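Local atomic coordinates of enoyl-CoA hydratase (Mycobacterium thermoresistibile, PDB entry 3T3W), a protein that probably catalyses the reversible addition of water to the double bond of enoyl-CoA thioesters in lipid metabolism. Residues Leu48-Asp53 with Ser103-Glu108; Lys118-Ala123 with Trp137-Ile142; Ala122-Arg127 with Ala148-Pro153; Gly132-Trp137 with Val162-His167. All coordinates share one frame; numbering follows the deposited sequence.

Interaction 1 (Leu48-Asp53 with Ser103-Glu108); sequences LLDELD and SRRYLE
Arg-104 reaches Asp-50 by charge alone. Its extended chain brings NH2 to 3.9 Å from Asp-50 OD1, a long salt bridge. OD1 is far off the plane of that guanidinium, with no N-H directed to it. Arg-104 NH1 lies 3.4 Å above the Arg-105 guanidinium, offset toward its rim. The nearby Asp-50 carboxylate probably eases the repulsion of the two like charges.

Arg-105 makes the firm grip. Its CG is anti to the carbonyl carbon (chi1 -66°), and the chain runs extended to NE. It meets Asp-50 side-on with two nitrogens. Arg-105 NE donates to Asp-50 OD1 at 2.8 Å, tilted out of both planes. Arg-105 NH2 donates to Asp-50 OD2 at 2.9 Å, almost straight at 170°, on the syn lone pair. Asp-50 OD1 also hydrogen-bonds to the hydroxyl of Tyr-109.

These bonds tie helix 46-61 to helix 95-115 in a crotonase-type fold. The segment axes approach to 10.4 Å and cross at 54°.

Tyr-106 starts away from helix 48-53, but its ring comes back. Leu-49 CD1 sits at the ring edge, in plane, 3.5 Å from Tyr-106 CE1. The ring also stacks with His-81, and its side chain is about 5 Å from the bound zinc. Glu-108 ends the segment: its N bonds to Ser-103 O at 2.9 Å, closing a wide pi-type turn.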
loop_
_atom_site.group_PDB
_atom_site.type_symbol
_atom_site.label_atom_id
_atom_site.label_comp_id
_atom_site.label_asym_id
_atom_site.label_seq_id
_atom_site.Cartn_x
_atom_site.Cartn_y
_atom_site.Cartn_z
ATOM N N LEU F 48 31.579 -14.365 -10.846
ATOM C CA LEU F 48 30.870 -13.865 -12.019
ATOM C C LEU F 48 29.919 -12.714 -11.649
ATOM O O LEU F 48 29.847 -11.708 -12.316
ATOM C CB LEU F 48 30.120 -15.005 -12.723
ATOM C CG LEU F 48 29.398 -14.647 -14.028
ATOM C CD1 LEU F 48 29.348 -15.856 -14.974
ATOM C CD2 LEU F 48 28.003 -14.072 -13.752
ATOM N N LEU F 49 29.169 -12.893 -10.573
ATOM C CA LEU F 49 28.200 -11.874 -10.152
ATOM C C LEU F 49 28.884 -10.584 -9.696
ATOM O O LEU F 49 28.436 -9.486 -10.037
ATOM C CB LEU F 49 27.304 -12.454 -9.064
ATOM C CG LEU F 49 26.270 -13.465 -9.570
ATOM C CD1 LEU F 49 25.590 -14.182 -8.396
ATOM C CD2 LEU F 49 25.235 -12.766 -10.437
ATOM N N ASP F 50 30.008 -10.704 -8.992
ATOM C CA ASP F 50 30.806 -9.508 -8.647
ATOM C C ASP F 50 31.298 -8.774 -9.897
ATOM O O ASP F 50 31.246 -7.540 -9.979
ATOM C CB ASP F 50 32.007 -9.847 -7.765
ATOM C CG ASP F 50 31.629 -10.343 -6.389
ATOM O OD1 ASP F 50 30.471 -10.201 -5.952
ATOM O OD2 ASP F 50 32.545 -10.935 -5.748
ATOM N N GLU F 51 31.744 -9.536 -10.894
ATOM C CA GLU F 51 32.258 -8.954 -12.115
ATOM C C GLU F 51 31.124 -8.297 -12.933
ATOM O O GLU F 51 31.280 -7.210 -13.538
ATOM C CB GLU F 51 32.995 -10.051 -12.906
ATOM C CG GLU F 51 33.810 -9.558 -14.040
ATOM C CD GLU F 51 34.604 -10.641 -14.797
ATOM O OE1 GLU F 51 34.679 -11.798 -14.329
ATOM O OE2 GLU F 51 35.127 -10.285 -15.886
ATOM N N LEU F 52 29.972 -8.959 -12.935
ATOM C CA LEU F 52 28.795 -8.434 -13.633
ATOM C C LEU F 52 28.333 -7.145 -12.959
ATOM O O LEU F 52 28.009 -6.139 -13.627
ATOM C CB LEU F 52 27.663 -9.479 -13.590
ATOM C CG LEU F 52 26.304 -9.117 -14.214
ATOM C CD1 LEU F 52 26.496 -8.605 -15.669
ATOM C CD2 LEU F 52 25.295 -10.283 -14.212
ATOM N N ASP F 53 28.299 -7.146 -11.621
ATOM C CA ASP F 53 27.953 -5.919 -10.886
ATOM C C ASP F 53 28.896 -4.751 -11.211
ATOM O O ASP F 53 28.463 -3.588 -11.415
ATOM C CB ASP F 53 27.943 -6.172 -9.382
ATOM C CG ASP F 53 27.409 -4.989 -8.611
ATOM O OD1 ASP F 53 26.285 -4.487 -8.884
ATOM O OD2 ASP F 53 28.149 -4.527 -7.745
ATOM N N SER F 103 21.586 -12.138 0.367
ATOM C CA SER F 103 21.037 -10.783 0.404
ATOM C C SER F 103 21.906 -9.816 -0.403
ATOM O O SER F 103 21.388 -8.858 -0.989
ATOM C CB SER F 103 20.740 -10.256 1.817
ATOM O OG SER F 103 21.914 -9.969 2.501
ATOM N N ARG F 104 23.204 -10.060 -0.439
ATOM C CA ARG F 104 24.132 -9.211 -1.160
ATOM C C ARG F 104 24.135 -9.537 -2.654
ATOM O O ARG F 104 23.777 -8.704 -3.506
ATOM C CB ARG F 104 25.543 -9.363 -0.572
ATOM C CG ARG F 104 26.603 -8.535 -1.296
ATOM C CD ARG F 104 28.023 -8.903 -0.860
ATOM N NE ARG F 104 29.015 -8.353 -1.800
ATOM C CZ ARG F 104 30.306 -8.673 -1.820
ATOM N NH1 ARG F 104 30.792 -9.558 -0.943
ATOM N NH2 ARG F 104 31.125 -8.107 -2.715
ATOM N N ARG F 105 24.518 -10.747 -3.011
ATOM C CA ARG F 105 24.779 -10.997 -4.451
ATOM C C ARG F 105 23.553 -11.340 -5.300
ATOM O O ARG F 105 23.609 -11.235 -6.523
ATOM C CB ARG F 105 25.824 -12.084 -4.624
ATOM C CG ARG F 105 27.179 -11.650 -4.109
ATOM C CD ARG F 105 28.217 -12.678 -4.547
ATOM N NE ARG F 105 29.585 -12.245 -4.339
ATOM C CZ ARG F 105 30.333 -12.514 -3.280
ATOM N NH1 ARG F 105 29.836 -13.199 -2.249
ATOM N NH2 ARG F 105 31.618 -12.127 -3.277
ATOM N N TYR F 106 22.463 -11.752 -4.663
ATOM C CA TYR F 106 21.265 -12.057 -5.375
ATOM C C TYR F 106 20.344 -10.818 -5.258
ATOM O O TYR F 106 20.182 -10.047 -6.231
ATOM C CB TYR F 106 20.665 -13.367 -4.871
ATOM C CG TYR F 106 21.593 -14.585 -5.031
ATOM C CD1 TYR F 106 22.586 -14.598 -6.015
ATOM C CD2 TYR F 106 21.430 -15.734 -4.246
ATOM C CE1 TYR F 106 23.399 -15.702 -6.165
ATOM C CE2 TYR F 106 22.234 -16.847 -4.408
ATOM C CZ TYR F 106 23.225 -16.813 -5.367
ATOM O OH TYR F 106 24.050 -17.911 -5.566
ATOM N N LEU F 107 19.872 -10.528 -4.064
ATOM C CA LEU F 107 18.847 -9.480 -3.903
ATOM C C LEU F 107 19.366 -8.053 -4.145
ATOM O O LEU F 107 18.803 -7.305 -4.974
ATOM C CB LEU F 107 18.240 -9.576 -2.511
ATOM C CG LEU F 107 16.994 -8.719 -2.261
ATOM C CD1 LEU F 107 15.871 -9.175 -3.160
ATOM C CD2 LEU F 107 16.569 -8.815 -0.808
ATOM N N GLU F 108 20.410 -7.649 -3.419
ATOM C CA GLU F 108 20.908 -6.273 -3.483
ATOM C C GLU F 108 21.467 -5.952 -4.886
ATOM O O GLU F 108 21.202 -4.879 -5.442
ATOM C CB GLU F 108 21.981 -6.024 -2.407
ATOM C CG GLU F 108 22.603 -4.628 -2.368
ATOM C CD GLU F 108 23.834 -4.540 -1.463
ATOM O OE1 GLU F 108 23.816 -5.156 -0.363
ATOM O OE2 GLU F 108 24.834 -3.875 -1.878
#

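Interaction 2 (Lys118-Ala123 with Trp137-Ile142); sequences KPSIAA and WPCDLI. With EDO (1,2-ethanediol), chain H.
Ser-120 holds OG between its backbone N and carbonyl carbon (chi1 59°), which turns it to the Cys-139/Asp-140 backbone. Asp-140 keeps CG beside its own N (chi1 -63°), and OD2 reaches the Ser-120 backbone N. The two residues then bond in both directions. Asp-140 N donates to Ser-120 OG at 3.0 Å. Ser-120 N donates to Asp-140 OD2 at 2.9 Å, on the anti side. Water 1 accepts from Ser-120 OG and donates to Pro-138 O.

The buried carboxylate is shared further. OD2 forms a salt bridge with Lys-229, and OD1 one with Lys-177 of the third subunit. A 1,2-ethanediol, probably from the crystallisation liquor, donates to Asp-140 O.

Beyond this point the backbones pair. Leu-141 N donates to Ser-120 O at 3.1 Å, and Ala-122 N to Leu-141 O at 2.8 Å. Ile-121 and Leu-141 share one face, with Ile-121 CG1 4.2 Å from Leu-141 CD1. Ala-122 and Ile-142 share the other. There Ala-122 CB also packs on Cys-139 SG at 3.7 Å.

Strands 120-124 and 141-145 are thus parallel neighbours. The chain between them passes through strand 127-129 and helix 133-136, consistent with the spiral of the crotonase fold.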
loop_
_atom_site.group_PDB
_atom_site.type_symbol
_atom_site.label_atom_id
_atom_site.label_comp_id
_atom_site.label_asym_id
_atom_site.label_seq_id
_atom_site.Cartn_x
_atom_site.Cartn_y
_atom_site.Cartn_z
ATOM N N LYS F 118 19.548 4.519 -16.477
ATOM C CA LYS F 118 19.691 4.501 -17.932
ATOM C C LYS F 118 18.886 3.295 -18.422
ATOM O O LYS F 118 18.754 2.306 -17.697
ATOM C CB LYS F 118 21.154 4.281 -18.324
ATOM C CG LYS F 118 22.096 5.344 -17.809
ATOM C CD LYS F 118 23.505 5.143 -18.320
ATOM C CE LYS F 118 24.387 6.240 -17.754
ATOM N NZ LYS F 118 25.810 6.157 -18.214
ATOM N N PRO F 119 18.350 3.344 -19.668
ATOM C CA PRO F 119 17.640 2.198 -20.200
ATOM C C PRO F 119 18.529 0.985 -20.343
ATOM O O PRO F 119 19.697 1.139 -20.713
ATOM C CB PRO F 119 17.177 2.669 -21.575
ATOM C CG PRO F 119 17.024 4.154 -21.404
ATOM C CD PRO F 119 18.208 4.519 -20.527
ATOM N N SER F 120 17.980 -0.195 -20.044
ATOM C CA SER F 120 18.692 -1.458 -20.211
ATOM C C SER F 120 17.827 -2.473 -20.920
ATOM O O SER F 120 16.595 -2.532 -20.749
ATOM C CB SER F 120 19.152 -2.019 -18.878
ATOM O OG SER F 120 18.026 -2.226 -18.000
ATOM N N ILE F 121 18.483 -3.295 -21.712
ATOM C CA ILE F 121 17.804 -4.289 -22.517
ATOM C C ILE F 121 18.517 -5.620 -22.359
ATOM O O ILE F 121 19.737 -5.688 -22.553
ATOM C CB ILE F 121 17.843 -3.907 -24.025
ATOM C CG1 ILE F 121 17.312 -2.485 -24.273
ATOM C CG2 ILE F 121 17.068 -4.941 -24.838
ATOM C CD1 ILE F 121 17.563 -1.910 -25.687
ATOM N N ALA F 122 17.795 -6.676 -21.987
ATOM C CA ALA F 122 18.346 -8.043 -21.997
ATOM C C ALA F 122 18.003 -8.755 -23.305
ATOM O O ALA F 122 16.847 -8.694 -23.752
ATOM C CB ALA F 122 17.810 -8.859 -20.807
ATOM N N ALA F 123 18.984 -9.445 -23.880
ATOM C CA ALA F 123 18.838 -10.327 -25.039
ATOM C C ALA F 123 18.949 -11.759 -24.546
ATOM O O ALA F 123 20.027 -12.175 -24.087
ATOM C CB ALA F 123 19.939 -10.040 -26.063
ATOM N N TRP F 137 15.402 -9.954 -15.451
ATOM C CA TRP F 137 14.298 -9.154 -14.887
ATOM C C TRP F 137 14.661 -7.735 -14.504
ATOM O O TRP F 137 13.839 -6.831 -14.717
ATOM C CB TRP F 137 13.618 -9.849 -13.714
ATOM C CG TRP F 137 12.662 -10.950 -14.060
ATOM C CD1 TRP F 137 11.925 -11.121 -15.206
ATOM C CD2 TRP F 137 12.233 -12.014 -13.161
ATOM N NE1 TRP F 137 11.104 -12.222 -15.120
ATOM C CE2 TRP F 137 11.240 -12.801 -13.898
ATOM C CE3 TRP F 137 12.571 -12.385 -11.872
ATOM C CZ2 TRP F 137 10.625 -13.896 -13.339
ATOM C CZ3 TRP F 137 11.949 -13.500 -11.332
ATOM C CH2 TRP F 137 10.984 -14.219 -12.036
ATOM N N PRO F 138 15.875 -7.492 -13.966
ATOM C CA PRO F 138 16.260 -6.086 -13.648
ATOM C C PRO F 138 16.385 -5.149 -14.866
ATOM O O PRO F 138 16.426 -3.937 -14.711
ATOM C CB PRO F 138 17.603 -6.241 -12.915
ATOM C CG PRO F 138 17.440 -7.606 -12.275
ATOM C CD PRO F 138 16.816 -8.446 -13.353
ATOM N N CYS F 139 16.533 -5.725 -16.057
ATOM C CA CYS F 139 16.579 -4.928 -17.264
ATOM C C CYS F 139 15.186 -4.356 -17.557
ATOM O O CYS F 139 14.164 -4.945 -17.216
ATOM C CB CYS F 139 17.095 -5.747 -18.455
ATOM S SG CYS F 139 18.832 -6.288 -18.302
ATOM N N ASP F 140 15.162 -3.202 -18.192
ATOM C CA ASP F 140 13.928 -2.547 -18.535
ATOM C C ASP F 140 13.117 -3.299 -19.575
ATOM O O ASP F 140 11.897 -3.393 -19.442
ATOM C CB ASP F 140 14.179 -1.112 -18.997
ATOM C CG ASP F 140 14.773 -0.256 -17.898
ATOM O OD1 ASP F 140 14.198 -0.264 -16.775
ATOM O OD2 ASP F 140 15.842 0.346 -18.144
ATOM N N LEU F 141 13.783 -3.725 -20.640
ATOM C CA LEU F 141 13.186 -4.424 -21.763
ATOM C C LEU F 141 13.867 -5.777 -21.929
ATOM O O LEU F 141 15.075 -5.934 -21.618
ATOM C CB LEU F 141 13.381 -3.629 -23.048
ATOM C CG LEU F 141 13.065 -2.125 -23.006
ATOM C CD1 LEU F 141 13.282 -1.484 -24.402
ATOM C CD2 LEU F 141 11.624 -1.863 -22.555
ATOM N N ILE F 142 13.082 -6.759 -22.364
ATOM C CA ILE F 142 13.620 -8.091 -22.720
ATOM C C ILE F 142 13.261 -8.461 -24.163
ATOM O O ILE F 142 12.080 -8.422 -24.567
ATOM C CB ILE F 142 13.181 -9.192 -21.750
ATOM C CG1 ILE F 142 13.583 -8.865 -20.288
ATOM C CG2 ILE F 142 13.785 -10.545 -22.210
ATOM C CD1 ILE F 142 13.022 -9.830 -19.233
HETATM C C1 EDO H . 10.591 -4.149 -16.155
HETATM O O1 EDO H . 10.637 -2.967 -16.900
HETATM C C2 EDO H . 10.027 -3.886 -14.790
HETATM O O2 EDO H . 10.977 -3.064 -14.078
HETATM O O HOH W 1 17.847 -1.727 -15.287
#

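Interaction 3 (Ala122-Arg127 with Ala148-Pro153); sequences AAVQGR and ALFSDP
Val-124 and Phe-150 meet tip to tip in the tight, buried part of this contact. Val-124 CG1 is anti to the backbone N (chi1 180°) and comes within 3.6 Å of Phe-150 CZ. Ala-148 CB fills in beside them, 3.8 Å from Val-124 O. The backbone then bends at Gly-126, where phi is positive (51°), a value glycine adopts easily. Leu-149 N donates to Gly-126 O at 2.9 Å. Ala-148 CA touches the same oxygen at 3.2 Å in a CA-H...O contact.

The other side is more open, and both its main residues are partly exposed. Arg-127 bends at chi2 and lays its guanidinium over Leu-149. Leu-149 CD1 sits over the centre of one face, 3.7 Å from Arg-127 CZ. Water 2 accepts from Arg-127 NH1 and hydrogen-bonds to Ser-151 OG. It also donates weakly to Leu-149 O.

Strand 127-129 pairs here in parallel with strand 149-151, in the smaller sheet. The chemistry thus differs across the contact. The inner part combines apolar packing with one backbone hydrogen bond. At the outer part the flat face of the arginine meets a methyl group, and NH1 of the same guanidinium bonds to water 2.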
loop_
_atom_site.group_PDB
_atom_site.type_symbol
_atom_site.label_atom_id
_atom_site.label_comp_id
_atom_site.label_asym_id
_atom_site.label_seq_id
_atom_site.Cartn_x
_atom_site.Cartn_y
_atom_site.Cartn_z
ATOM N N ALA F 122 17.795 -6.676 -21.987
ATOM C CA ALA F 122 18.346 -8.043 -21.997
ATOM C C ALA F 122 18.003 -8.755 -23.305
ATOM O O ALA F 122 16.847 -8.694 -23.752
ATOM C CB ALA F 122 17.810 -8.859 -20.807
ATOM N N ALA F 123 18.984 -9.445 -23.880
ATOM C CA ALA F 123 18.838 -10.327 -25.039
ATOM C C ALA F 123 18.949 -11.759 -24.546
ATOM O O ALA F 123 20.027 -12.175 -24.087
ATOM C CB ALA F 123 19.939 -10.040 -26.063
ATOM N N VAL F 124 17.840 -12.489 -24.586
ATOM C CA VAL F 124 17.779 -13.814 -23.981
ATOM C C VAL F 124 17.600 -14.904 -25.030
ATOM O O VAL F 124 16.605 -14.965 -25.722
ATOM C CB VAL F 124 16.671 -13.930 -22.908
ATOM C CG1 VAL F 124 16.641 -15.347 -22.296
ATOM C CG2 VAL F 124 16.857 -12.859 -21.846
ATOM N N GLN F 125 18.586 -15.797 -25.108
ATOM C CA GLN F 125 18.521 -16.976 -25.981
ATOM C C GLN F 125 18.501 -18.264 -25.168
ATOM O O GLN F 125 19.005 -18.307 -24.041
ATOM C CB GLN F 125 19.720 -16.993 -26.921
ATOM C CG GLN F 125 21.004 -17.629 -26.376
ATOM C CD GLN F 125 21.840 -16.696 -25.542
ATOM O OE1 GLN F 125 21.343 -15.749 -24.891
ATOM N NE2 GLN F 125 23.135 -16.988 -25.510
ATOM N N GLY F 126 17.949 -19.321 -25.749
ATOM C CA GLY F 126 17.964 -20.634 -25.097
ATOM C C GLY F 126 17.458 -20.640 -23.657
ATOM O O GLY F 126 16.498 -19.988 -23.323
ATOM N N ARG F 127 18.103 -21.421 -22.779
ATOM C CA ARG F 127 17.600 -21.563 -21.407
ATOM C C ARG F 127 17.936 -20.387 -20.527
ATOM O O ARG F 127 19.092 -19.912 -20.474
ATOM C CB ARG F 127 18.181 -22.817 -20.765
ATOM C CG ARG F 127 17.759 -24.079 -21.479
ATOM C CD ARG F 127 16.407 -24.448 -20.950
ATOM N NE ARG F 127 15.910 -25.725 -21.463
ATOM C CZ ARG F 127 14.820 -26.311 -20.975
ATOM N NH1 ARG F 127 14.160 -25.762 -19.955
ATOM N NH2 ARG F 127 14.419 -27.473 -21.499
ATOM N N ALA F 148 13.955 -19.419 -26.841
ATOM C CA ALA F 148 14.235 -19.186 -25.416
ATOM C C ALA F 148 13.213 -19.954 -24.586
ATOM O O ALA F 148 12.064 -20.116 -24.978
ATOM C CB ALA F 148 14.137 -17.716 -25.058
ATOM N N LEU F 149 13.696 -20.491 -23.471
ATOM C CA LEU F 149 12.874 -21.255 -22.542
ATOM C C LEU F 149 13.136 -20.719 -21.152
ATOM O O LEU F 149 14.269 -20.723 -20.714
ATOM C CB LEU F 149 13.223 -22.743 -22.620
ATOM C CG LEU F 149 12.680 -23.419 -23.885
ATOM C CD1 LEU F 149 13.208 -24.846 -23.993
ATOM C CD2 LEU F 149 11.172 -23.497 -23.864
ATOM N N PHE F 150 12.088 -20.253 -20.489
ATOM C CA PHE F 150 12.180 -19.619 -19.176
ATOM C C PHE F 150 11.563 -20.517 -18.137
ATOM O O PHE F 150 10.452 -21.019 -18.330
ATOM C CB PHE F 150 11.425 -18.289 -19.155
ATOM C CG PHE F 150 12.002 -17.231 -20.045
ATOM C CD1 PHE F 150 12.947 -16.335 -19.574
ATOM C CD2 PHE F 150 11.595 -17.116 -21.357
ATOM C CE1 PHE F 150 13.436 -15.318 -20.380
ATOM C CE2 PHE F 150 12.102 -16.096 -22.179
ATOM C CZ PHE F 150 13.047 -15.210 -21.701
ATOM N N SER F 151 12.245 -20.700 -16.999
ATOM C CA SER F 151 11.697 -21.580 -15.952
ATOM C C SER F 151 12.278 -21.217 -14.590
ATOM O O SER F 151 13.312 -20.555 -14.521
ATOM C CB SER F 151 11.986 -23.073 -16.296
ATOM O OG SER F 151 13.393 -23.343 -16.215
ATOM N N ASP F 152 11.588 -21.642 -13.536
ATOM C CA ASP F 152 12.146 -21.605 -12.195
ATOM C C ASP F 152 11.702 -22.846 -11.442
ATOM O O ASP F 152 10.721 -22.773 -10.713
ATOM C CB ASP F 152 11.738 -20.347 -11.453
ATOM C CG ASP F 152 12.380 -20.237 -10.095
ATOM O OD1 ASP F 152 13.261 -21.111 -9.777
ATOM O OD2 ASP F 152 11.957 -19.324 -9.337
ATOM N N PRO F 153 12.445 -23.968 -11.605
ATOM C CA PRO F 153 12.091 -25.225 -10.946
ATOM C C PRO F 153 12.639 -25.433 -9.528
ATOM O O PRO F 153 12.790 -26.613 -9.088
ATOM C CB PRO F 153 12.652 -26.273 -11.900
ATOM C CG PRO F 153 13.814 -25.629 -12.538
ATOM C CD PRO F 153 13.494 -24.158 -12.629
HETATM O O HOH W 2 14.046 -23.062 -18.928
#

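Interaction 4 (Gly132-Trp137 with Val162-His167). With ZN (zinc ion), chain T.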
loop_
_atom_site.group_PDB
_atom_site.type_symbol
_atom_site.label_atom_id
_atom_site.label_comp_id
_atom_site.label_asym_id
_atom_site.label_seq_id
_atom_site.Cartn_x
_atom_site.Cartn_y
_atom_site.Cartn_z
ATOM N N GLY F 132 19.011 -17.295 -13.548
ATOM C CA GLY F 132 19.024 -16.540 -14.814
ATOM C C GLY F 132 18.038 -15.352 -14.841
ATOM O O GLY F 132 18.309 -14.273 -15.419
ATOM N N LEU F 133 16.891 -15.554 -14.209
ATOM C CA LEU F 133 15.849 -14.528 -14.136
ATOM C C LEU F 133 16.306 -13.310 -13.356
ATOM O O LEU F 133 15.821 -12.189 -13.583
ATOM C CB LEU F 133 14.585 -15.123 -13.513
ATOM C CG LEU F 133 13.983 -16.287 -14.331
ATOM C CD1 LEU F 133 13.019 -17.082 -13.474
ATOM C CD2 LEU F 133 13.275 -15.719 -15.584
ATOM N N LEU F 134 17.228 -13.501 -12.419
ATOM C CA LEU F 134 17.791 -12.380 -11.655
ATOM C C LEU F 134 18.708 -11.507 -12.496
ATOM O O LEU F 134 19.000 -10.378 -12.100
ATOM C CB LEU F 134 18.532 -12.867 -10.401
ATOM C CG LEU F 134 17.690 -13.002 -9.156
ATOM C CD1 LEU F 134 16.632 -14.088 -9.354
ATOM C CD2 LEU F 134 18.518 -13.280 -7.922
ATOM N N LEU F 135 19.106 -11.988 -13.677
ATOM C CA LEU F 135 19.926 -11.181 -14.573
ATOM C C LEU F 135 19.070 -10.395 -15.567
ATOM O O LEU F 135 19.411 -9.257 -15.860
ATOM C CB LEU F 135 20.939 -12.031 -15.313
ATOM C CG LEU F 135 21.808 -12.975 -14.435
ATOM C CD1 LEU F 135 22.911 -13.636 -15.294
ATOM C CD2 LEU F 135 22.415 -12.224 -13.229
ATOM N N CYS F 136 17.998 -10.989 -16.107
ATOM C CA CYS F 136 17.204 -10.318 -17.113
ATOM C C CYS F 136 16.060 -9.494 -16.515
ATOM O O CYS F 136 15.760 -8.408 -17.042
ATOM C CB CYS F 136 16.685 -11.299 -18.190
ATOM S SG CYS F 136 15.641 -12.628 -17.607
ATOM N N TRP F 137 15.402 -9.954 -15.451
ATOM C CA TRP F 137 14.298 -9.154 -14.887
ATOM C C TRP F 137 14.661 -7.735 -14.504
ATOM O O TRP F 137 13.839 -6.831 -14.717
ATOM C CB TRP F 137 13.618 -9.849 -13.714
ATOM C CG TRP F 137 12.662 -10.950 -14.060
ATOM C CD1 TRP F 137 11.925 -11.121 -15.206
ATOM C CD2 TRP F 137 12.233 -12.014 -13.161
ATOM N NE1 TRP F 137 11.104 -12.222 -15.120
ATOM C CE2 TRP F 137 11.240 -12.801 -13.898
ATOM C CE3 TRP F 137 12.571 -12.385 -11.872
ATOM C CZ2 TRP F 137 10.625 -13.896 -13.339
ATOM C CZ3 TRP F 137 11.949 -13.500 -11.332
ATOM C CH2 TRP F 137 10.984 -14.219 -12.036
ATOM N N VAL F 162 12.900 -18.351 -6.710
ATOM C CA VAL F 162 14.209 -17.681 -6.472
ATOM C C VAL F 162 14.071 -16.429 -5.598
ATOM O O VAL F 162 12.946 -15.977 -5.236
ATOM C CB VAL F 162 14.915 -17.345 -7.801
ATOM C CG1 VAL F 162 15.294 -18.658 -8.541
ATOM C CG2 VAL F 162 14.022 -16.450 -8.681
ATOM N N GLU F 163 15.237 -15.863 -5.274
ATOM C CA GLU F 163 15.360 -14.865 -4.206
ATOM C C GLU F 163 14.711 -13.528 -4.506
ATOM O O GLU F 163 14.365 -12.788 -3.572
ATOM C CB GLU F 163 16.863 -14.608 -3.982
ATOM C CG GLU F 163 17.626 -15.766 -3.341
ATOM C CD GLU F 163 18.104 -16.894 -4.282
ATOM O OE1 GLU F 163 17.762 -16.896 -5.487
ATOM O OE2 GLU F 163 18.790 -17.816 -3.765
ATOM N N TYR F 164 14.565 -13.199 -5.787
ATOM C CA TYR F 164 14.045 -11.930 -6.277
ATOM C C TYR F 164 12.750 -12.295 -6.991
ATOM O O TYR F 164 12.760 -12.838 -8.118
ATOM C CB TYR F 164 15.049 -11.316 -7.243
ATOM C CG TYR F 164 14.739 -9.970 -7.884
ATOM C CD1 TYR F 164 15.299 -8.801 -7.386
ATOM C CD2 TYR F 164 14.000 -9.867 -9.056
ATOM C CE1 TYR F 164 15.074 -7.557 -7.987
ATOM C CE2 TYR F 164 13.812 -8.640 -9.696
ATOM C CZ TYR F 164 14.364 -7.476 -9.154
ATOM O OH TYR F 164 14.213 -6.245 -9.764
ATOM N N HIS F 165 11.646 -12.066 -6.305
ATOM C CA HIS F 165 10.351 -12.535 -6.770
ATOM C C HIS F 165 9.739 -11.569 -7.784
ATOM O O HIS F 165 8.815 -10.823 -7.491
ATOM C CB HIS F 165 9.385 -12.809 -5.600
ATOM C CG HIS F 165 8.118 -13.505 -6.033
ATOM N ND1 HIS F 165 8.026 -14.862 -6.104
ATOM C CD2 HIS F 165 6.932 -13.003 -6.556
ATOM C CE1 HIS F 165 6.810 -15.183 -6.592
ATOM N NE2 HIS F 165 6.150 -14.053 -6.874
ATOM N N GLY F 166 10.222 -11.655 -9.015
ATOM C CA GLY F 166 9.627 -10.960 -10.148
ATOM C C GLY F 166 8.391 -11.687 -10.684
ATOM O O GLY F 166 7.615 -11.113 -11.434
ATOM N N HIS F 167 8.241 -12.969 -10.321
ATOM C CA HIS F 167 7.323 -13.855 -11.006
ATOM C C HIS F 167 5.924 -13.266 -11.088
ATOM O O HIS F 167 5.292 -13.256 -12.167
ATOM C CB HIS F 167 7.210 -15.232 -10.317
ATOM C CG HIS F 167 8.531 -15.868 -9.952
ATOM N ND1 HIS F 167 9.416 -15.289 -9.073
ATOM C CD2 HIS F 167 9.075 -17.099 -10.313
ATOM C CE1 HIS F 167 10.475 -16.113 -8.914
ATOM N NE2 HIS F 167 10.257 -17.233 -9.661
HETATM ZN ZN ZN T . 18.572 -18.955 -1.986
HETATM O O HOH W 3 12.640 -6.068 -11.994
HETATM O O HOH W 4 18.472 -20.532 -3.388
#
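Trp-137 lies against the loop 162-167. From CB, the first torsion puts CG beside the backbone N, anti to the carbonyl carbon (chi1 -78°). CD2 is 4.1 Å from Gly-166 CA. CE3 comes closer to that CA, and Tyr-164 CD2 is 4.0 Å from Trp-137 CE3. Gly-166 CA makes a CH-pi contact over the six-membered ring, and Leu-133 CB lies over the opposite face. CZ3 meets Tyr-164 O at 3.4 Å, near the ring plane. At the tip, CH2 stands 3.5 Å above the centre of the His-167 ring. The six-membered ring of Trp-137 and the ring of His-167 form an edge-to-face pair, with planes at 69°. His-167 NE2 bonds to Asp-152, which probably fixes the turn of the imidazole. Water 3 donates to Trp-137 O and hydrogen-bonds to Tyr-164 OH.

Leu-134 adds a second, apolar patch. Its CD1 packs on Val-162 CG2 at 3.6 Å, and its CG on Tyr-164 CB at 3.7 Å. Glu-163, between Val-162 and Tyr-164 in sequence, sends OE2 to the zinc ion at 2.1 Å, which is also bound by water 4, Glu-102, His-252 and His-256.

The short helix 133-136 is thus pressed on the loop that leads into helix 167-171. Leu-134 and Glu-163 also touch Tyr-106 of helix 95-115, and helix 241-263 packs on Glu-163 and Tyr-164.

From the N terminus, interaction 1 comes first. It joins helix 46-61 to helix 95-115 and closes a loop that holds strand 67-72. It ends before the others open. Interactions 2 and 3 both start from strand 120-124 and share Ala-122 and Ala-123. Interaction 2 returns to strand 141-145 in the larger sheet, while interaction 3 reaches on to strand 149-151 in the smaller one. Interaction 4 crosses both: its first segment starts inside their loops, sharing Trp-137 with interaction 2, and its second lies beyond them. Interaction 4 also touches interaction 1, through Tyr-106 and Leu-52, bringing helix 133-136 and the zinc-binding loop against helices 46-61 and 95-115.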